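Local atomic coordinates of aminoglycoside 3'-phosphotransferase AphA1-IAB (Acinetobacter baumannii, PDB entry 4GKH), a protein that phosphorylates kanamycin and related aminoglycosides at the 3'-hydroxyl, probably using a nucleoside triphosphate, and so confers antibiotic resistance. Residues A[40-45]-A[94-99]; A[228-233]-A[252-257]. All coordinates share one frame; numbering follows the deposited sequence.

Contact 1 (A[40-45]-A[94-99]); sequences TIYRLY and DAWLLT. With ACT (acetate ion), chain Q.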
loop_
_atom_site.group_PDB
_atom_site.type_symbol
_atom_site.label_atom_id
_atom_site.label_comp_id
_atom_site.label_asym_id
_atom_site.label_seq_id
_atom_site.Cartn_x
_atom_site.Cartn_y
_atom_site.Cartn_z
ATOM N N THR A 40 11.808 7.093 8.097
ATOM C CA THR A 40 12.694 7.911 7.275
ATOM C C THR A 40 13.173 7.058 6.113
ATOM O O THR A 40 13.612 5.932 6.305
ATOM C CB THR A 40 13.879 8.459 8.068
ATOM O OG1 THR A 40 13.392 9.297 9.121
ATOM C CG2 THR A 40 14.772 9.300 7.171
ATOM N N ILE A 41 13.045 7.573 4.900
ATOM C CA ILE A 41 13.423 6.795 3.714
ATOM C C ILE A 41 14.648 7.400 3.051
ATOM O O ILE A 41 14.654 8.581 2.710
ATOM C CB ILE A 41 12.262 6.749 2.721
ATOM C CG1 ILE A 41 11.100 5.978 3.354
ATOM C CG2 ILE A 41 12.699 6.082 1.410
ATOM C CD1 ILE A 41 9.828 6.080 2.590
ATOM N N TYR A 42 15.688 6.586 2.884
ATOM C CA TYR A 42 16.895 7.010 2.189
ATOM C C TYR A 42 17.014 6.301 0.838
ATOM O O TYR A 42 16.708 5.111 0.718
ATOM C CB TYR A 42 18.131 6.710 3.040
ATOM C CG TYR A 42 18.149 7.404 4.392
ATOM C CD1 TYR A 42 18.527 8.744 4.503
ATOM C CD2 TYR A 42 17.785 6.728 5.553
ATOM C CE1 TYR A 42 18.543 9.384 5.746
ATOM C CE2 TYR A 42 17.805 7.364 6.811
ATOM C CZ TYR A 42 18.176 8.689 6.890
ATOM O OH TYR A 42 18.196 9.333 8.113
ATOM N N ARG A 43 17.422 7.052 -0.178
ATOM C CA ARG A 43 17.778 6.488 -1.465
ATOM C C ARG A 43 19.302 6.440 -1.574
ATOM O O ARG A 43 19.981 7.454 -1.381
ATOM C CB ARG A 43 17.190 7.330 -2.600
ATOM C CG ARG A 43 17.218 6.638 -3.952
ATOM C CD ARG A 43 16.418 7.426 -4.988
ATOM N NE ARG A 43 16.975 8.761 -5.211
ATOM C CZ ARG A 43 17.941 9.034 -6.081
ATOM N NH1 ARG A 43 18.380 10.281 -6.220
ATOM N NH2 ARG A 43 18.467 8.065 -6.817
ATOM N N LEU A 44 19.833 5.253 -1.851
ATOM C CA LEU A 44 21.268 5.055 -2.026
ATOM C C LEU A 44 21.526 4.879 -3.510
ATOM O O LEU A 44 20.926 4.015 -4.139
ATOM C CB LEU A 44 21.743 3.812 -1.260
ATOM C CG LEU A 44 21.845 3.916 0.266
ATOM C CD1 LEU A 44 20.493 3.726 0.929
ATOM C CD2 LEU A 44 22.832 2.904 0.780
ATOM N N TYR A 45 22.396 5.710 -4.078
ATOM C CA TYR A 45 22.570 5.744 -5.524
ATOM C C TYR A 45 23.969 6.247 -5.854
ATOM O O TYR A 45 24.751 6.573 -4.955
ATOM C CB TYR A 45 21.521 6.672 -6.166
ATOM C CG TYR A 45 21.744 8.139 -5.836
ATOM C CD1 TYR A 45 21.399 8.659 -4.585
ATOM C CD2 TYR A 45 22.312 9.004 -6.769
ATOM C CE1 TYR A 45 21.623 10.010 -4.273
ATOM C CE2 TYR A 45 22.536 10.345 -6.469
ATOM C CZ TYR A 45 22.188 10.841 -5.225
ATOM O OH TYR A 45 22.416 12.169 -4.936
ATOM N N ASP A 94 14.829 0.683 17.312
ATOM C CA ASP A 94 15.129 1.014 15.923
ATOM C C ASP A 94 15.008 -0.178 15.000
ATOM O O ASP A 94 15.328 -1.289 15.379
ATOM C CB ASP A 94 16.548 1.581 15.786
ATOM C CG ASP A 94 16.725 2.899 16.511
ATOM O OD1 ASP A 94 16.488 3.954 15.881
ATOM O OD2 ASP A 94 17.099 2.876 17.705
ATOM N N ALA A 95 14.557 0.087 13.780
ATOM C CA ALA A 95 14.528 -0.924 12.731
ATOM C C ALA A 95 15.079 -0.303 11.454
ATOM O O ALA A 95 14.730 0.827 11.090
ATOM C CB ALA A 95 13.115 -1.441 12.524
ATOM N N TRP A 96 15.963 -1.039 10.784
ATOM C CA TRP A 96 16.556 -0.586 9.526
ATOM C C TRP A 96 16.280 -1.639 8.458
ATOM O O TRP A 96 16.678 -2.782 8.643
ATOM C CB TRP A 96 18.067 -0.459 9.712
ATOM C CG TRP A 96 18.470 0.570 10.727
ATOM C CD1 TRP A 96 18.596 0.386 12.078
ATOM C CD2 TRP A 96 18.814 1.937 10.471
ATOM N NE1 TRP A 96 18.987 1.560 12.679
ATOM C CE2 TRP A 96 19.134 2.526 11.716
ATOM C CE3 TRP A 96 18.886 2.721 9.315
ATOM C CZ2 TRP A 96 19.515 3.867 11.835
ATOM C CZ3 TRP A 96 19.273 4.061 9.435
ATOM C CH2 TRP A 96 19.583 4.614 10.690
ATOM N N LEU A 97 15.635 -1.257 7.351
ATOM C CA LEU A 97 15.298 -2.208 6.283
ATOM C C LEU A 97 15.926 -1.768 4.949
ATOM O O LEU A 97 15.546 -0.736 4.404
ATOM C CB LEU A 97 13.767 -2.288 6.134
ATOM C CG LEU A 97 13.210 -3.131 4.969
ATOM C CD1 LEU A 97 13.711 -4.584 5.033
ATOM C CD2 LEU A 97 11.675 -3.062 4.993
ATOM N N LEU A 98 16.889 -2.544 4.446
ATOM C CA LEU A 98 17.592 -2.221 3.207
ATOM C C LEU A 98 17.085 -3.125 2.087
ATOM O O LEU A 98 17.218 -4.352 2.175
ATOM C CB LEU A 98 19.104 -2.455 3.388
ATOM C CG LEU A 98 19.987 -2.073 2.178
ATOM C CD1 LEU A 98 19.930 -0.553 1.908
ATOM C CD2 LEU A 98 21.424 -2.535 2.340
ATOM N N THR A 99 16.517 -2.536 1.031
ATOM C CA THR A 99 15.977 -3.333 -0.071
ATOM C C THR A 99 16.490 -2.844 -1.422
ATOM O O THR A 99 16.957 -1.711 -1.545
ATOM C CB THR A 99 14.433 -3.283 -0.110
ATOM O OG1 THR A 99 14.009 -1.958 -0.454
ATOM C CG2 THR A 99 13.834 -3.675 1.254
HETATM C C ACT Q . 11.644 7.594 11.838
HETATM O O ACT Q . 11.010 8.496 11.249
HETATM O OXT ACT Q . 10.947 6.823 12.549
HETATM C CH3 ACT Q . 13.140 7.463 11.699
#
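D94 OD1 is hydrogen-bonded to H57 NE2, and the imidazole of H57 is also stacked with the ring of W96, the tryptophan that meets Y42 across this contact. The setting is the five-stranded antiparallel sheet of the N-terminal lobe in a protein-kinase-like fold. Strand 53-59 lies between 40-45 and 94-99 and runs antiparallel to both, so the two strands flanking it run the same way, and the CA atoms of Y42 and L98 remain 9.3 Å apart. Side chains on one face of the sheet, Y42 and L44 from one strand and W96 and L98 from the other, meet across the middle strand. W96 does so with its indole: CG stands beside the backbone N (chi1 -63°), and the benzo end swings over until CZ3 comes 4.5 Å from Y42 CE2. The two rings approach obliquely; W29 on the far side meets Y42 edge-to-face. Farther along, L98 has CG anti to its backbone N (chi1 -177°), which brings its branch inward, and its CD1 reaches L44 CD1 at 4.4 Å. Both contacts are loose. L55, on the middle strand, touches L44 and W96 and joins them into one apolar layer, a place suited to broad rings and branched leucines. The opposite face has other tasks: I41 touches the pyrazolopyrimidine inhibitor, while A95, small enough to admit a helix, and L97 pack on helix 61-76. Toward the end of the first strand, R43, salt-bridged to E52, sets its guanidinium over one face of the Y45 ring, with R43 NH1 3.7 Å above the plane of Y45 and over its centre.

Contact 2 (A[228-233]-A[252-257]); sequences QDLAIL and YGIDNP
L230 leaves helix 227-237 with CB directed at segment 252-257, and its two methyls divide between Y252 and I254 in the C-terminal lobe. CB and CG serve as the stalk. At CG the chain forks: CD1 continues outward, nearly anti to CA (chi2 162°), and meets I254 CD1 tip to tip at 3.8 Å while brushing Y252 CE2. CD2 branches off over the tyrosine ring, 3.9 Å from the centroid of Y252 and only 11° from its normal, a well-centred CH-pi contact. Leucine suits the place because one fork serves two differently shaped partners.

Both partners owe their positions to a helix end. G253, at phi 119°, is the C' residue of a Schellman motif closing helix 242-252, in which I254 N bonds to F249 O and G253 N to Q250 O; a side chain here would press on the preceding carbonyl, so glycine fits. The turn places I254 CG1 at the edge of the Y252 ring, in its plane, while L230 takes a face. L129 of helix 118-133 touches both L230 and Y252. The buried phenol oxygen is held by H133 ND1 and R226 NH1, which should restrict the ring's movement. H133 also reaches D229 OD2 through NE2, and D229 in turn binds the backbone N atoms of H197 and G198, just before D199, the probable proton acceptor. Between L230 and its partners the chemistry is wholly apolar: shape and dispersion join the helix to the turn, while directional bonds, such as those of Y252 OH and D229, hold the surroundings.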
loop_
_atom_site.group_PDB
_atom_site.type_symbol
_atom_site.label_atom_id
_atom_site.label_comp_id
_atom_site.label_asym_id
_atom_site.label_seq_id
_atom_site.Cartn_x
_atom_site.Cartn_y
_atom_site.Cartn_z
ATOM N N GLN A 228 -10.745 -4.081 0.325
ATOM C CA GLN A 228 -9.663 -3.295 0.919
ATOM C C GLN A 228 -8.747 -2.740 -0.165
ATOM O O GLN A 228 -8.294 -1.601 -0.089
ATOM C CB GLN A 228 -8.823 -4.138 1.890
ATOM C CG GLN A 228 -7.523 -3.430 2.336
ATOM C CD GLN A 228 -7.793 -2.132 3.094
ATOM O OE1 GLN A 228 -8.866 -1.954 3.672
ATOM N NE2 GLN A 228 -6.817 -1.215 3.090
ATOM N N ASP A 229 -8.474 -3.549 -1.181
ATOM C CA ASP A 229 -7.581 -3.123 -2.257
ATOM C C ASP A 229 -8.353 -2.400 -3.345
ATOM O O ASP A 229 -7.891 -1.390 -3.879
ATOM C CB ASP A 229 -6.816 -4.329 -2.842
ATOM C CG ASP A 229 -5.765 -4.898 -1.853
ATOM O OD1 ASP A 229 -5.297 -4.138 -0.961
ATOM O OD2 ASP A 229 -5.417 -6.099 -1.981
ATOM N N LEU A 230 -9.527 -2.923 -3.674
ATOM C CA LEU A 230 -10.341 -2.319 -4.710
ATOM C C LEU A 230 -10.704 -0.879 -4.340
ATOM O O LEU A 230 -10.675 -0.003 -5.200
ATOM C CB LEU A 230 -11.602 -3.138 -4.953
ATOM C CG LEU A 230 -11.439 -4.486 -5.655
ATOM C CD1 LEU A 230 -12.688 -5.321 -5.416
ATOM C CD2 LEU A 230 -11.183 -4.286 -7.160
ATOM N N ALA A 231 -11.015 -0.630 -3.066
ATOM C CA ALA A 231 -11.504 0.697 -2.661
ATOM C C ALA A 231 -10.434 1.760 -2.819
ATOM O O ALA A 231 -10.683 2.861 -3.329
ATOM C CB ALA A 231 -12.012 0.682 -1.210
ATOM N N ILE A 232 -9.233 1.433 -2.365
ATOM C CA ILE A 232 -8.157 2.404 -2.371
ATOM C C ILE A 232 -7.735 2.757 -3.789
ATOM O O ILE A 232 -7.498 3.922 -4.093
ATOM C CB ILE A 232 -6.973 1.914 -1.511
ATOM C CG1 ILE A 232 -7.417 1.873 -0.040
ATOM C CG2 ILE A 232 -5.750 2.806 -1.702
ATOM C CD1 ILE A 232 -6.285 1.579 0.961
ATOM N N LEU A 233 -7.663 1.757 -4.667
ATOM C CA LEU A 233 -7.277 2.039 -6.046
ATOM C C LEU A 233 -8.390 2.822 -6.745
ATOM O O LEU A 233 -8.133 3.750 -7.522
ATOM C CB LEU A 233 -6.973 0.733 -6.799
ATOM C CG LEU A 233 -6.502 0.931 -8.248
ATOM C CD1 LEU A 233 -5.294 1.862 -8.292
ATOM C CD2 LEU A 233 -6.164 -0.415 -8.899
ATOM N N TYR A 252 -11.436 -6.344 -13.430
ATOM C CA TYR A 252 -11.144 -7.191 -12.264
ATOM C C TYR A 252 -12.115 -8.378 -12.233
ATOM O O TYR A 252 -11.783 -9.464 -11.758
ATOM C CB TYR A 252 -11.260 -6.369 -10.976
ATOM C CG TYR A 252 -11.068 -7.175 -9.716
ATOM C CD1 TYR A 252 -9.798 -7.414 -9.206
ATOM C CD2 TYR A 252 -12.160 -7.686 -9.030
ATOM C CE1 TYR A 252 -9.621 -8.135 -8.033
ATOM C CE2 TYR A 252 -11.995 -8.411 -7.871
ATOM C CZ TYR A 252 -10.727 -8.631 -7.378
ATOM O OH TYR A 252 -10.583 -9.352 -6.224
ATOM N N GLY A 253 -13.327 -8.152 -12.736
ATOM C CA GLY A 253 -14.317 -9.209 -12.869
ATOM C C GLY A 253 -15.591 -8.966 -12.080
ATOM O O GLY A 253 -16.396 -9.881 -11.888
ATOM N N ILE A 254 -15.782 -7.733 -11.624
ATOM C CA ILE A 254 -16.979 -7.370 -10.865
ATOM C C ILE A 254 -17.876 -6.428 -11.655
ATOM O O ILE A 254 -17.491 -5.301 -11.951
ATOM C CB ILE A 254 -16.613 -6.689 -9.538
ATOM C CG1 ILE A 254 -15.981 -7.700 -8.584
ATOM C CG2 ILE A 254 -17.853 -6.084 -8.900
ATOM C CD1 ILE A 254 -15.425 -7.080 -7.294
ATOM N N ASP A 255 -19.074 -6.890 -11.992
ATOM C CA ASP A 255 -20.010 -6.087 -12.775
ATOM C C ASP A 255 -20.931 -5.207 -11.940
ATOM O O ASP A 255 -21.402 -4.181 -12.418
ATOM C CB ASP A 255 -20.846 -6.973 -13.690
ATOM C CG ASP A 255 -20.075 -7.438 -14.895
ATOM O OD1 ASP A 255 -19.209 -6.674 -15.377
ATOM O OD2 ASP A 255 -20.333 -8.567 -15.351
ATOM N N ASN A 256 -21.209 -5.613 -10.707
ATOM C CA ASN A 256 -22.019 -4.779 -9.821
ATOM C C ASN A 256 -21.294 -4.512 -8.514
ATOM O O ASN A 256 -21.460 -5.258 -7.549
ATOM C CB ASN A 256 -23.390 -5.403 -9.567
ATOM C CG ASN A 256 -24.283 -5.368 -10.800
ATOM O OD1 ASN A 256 -24.944 -4.364 -11.078
ATOM N ND2 ASN A 256 -24.305 -6.466 -11.544
ATOM N N PRO A 257 -20.462 -3.460 -8.493
ATOM C CA PRO A 257 -19.696 -3.100 -7.293
ATOM C C PRO A 257 -20.600 -3.006 -6.062
ATOM O O PRO A 257 -21.730 -2.535 -6.162
ATOM C CB PRO A 257 -19.112 -1.731 -7.651
ATOM C CG PRO A 257 -19.010 -1.748 -9.160
ATOM C CD PRO A 257 -20.216 -2.531 -9.615
#

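In the fold
After helix 20-24 and edge strand 28-32 the chain lays down strand 40-45, then passes through strand 53-59, helix 61-76 and strand 85-91 before 94-99 returns to the same sheet, closing contact 1 over 48 intervening residues. That loop is complete within the N-terminal lobe. Much later, helix 227-237 leads through helix 242-252 into the turn that closes contact 2, a shorter and mostly helical loop of 18 residues. The two loops therefore follow in series, neither crossing nor enclosing the other. Their centres lie 32 Å apart, on opposite sides of the chain's centre: contact 1 spans the sheet of one lobe, contact 2 joins helix 227-237 to the end of helix 242-252 and the turn that follows.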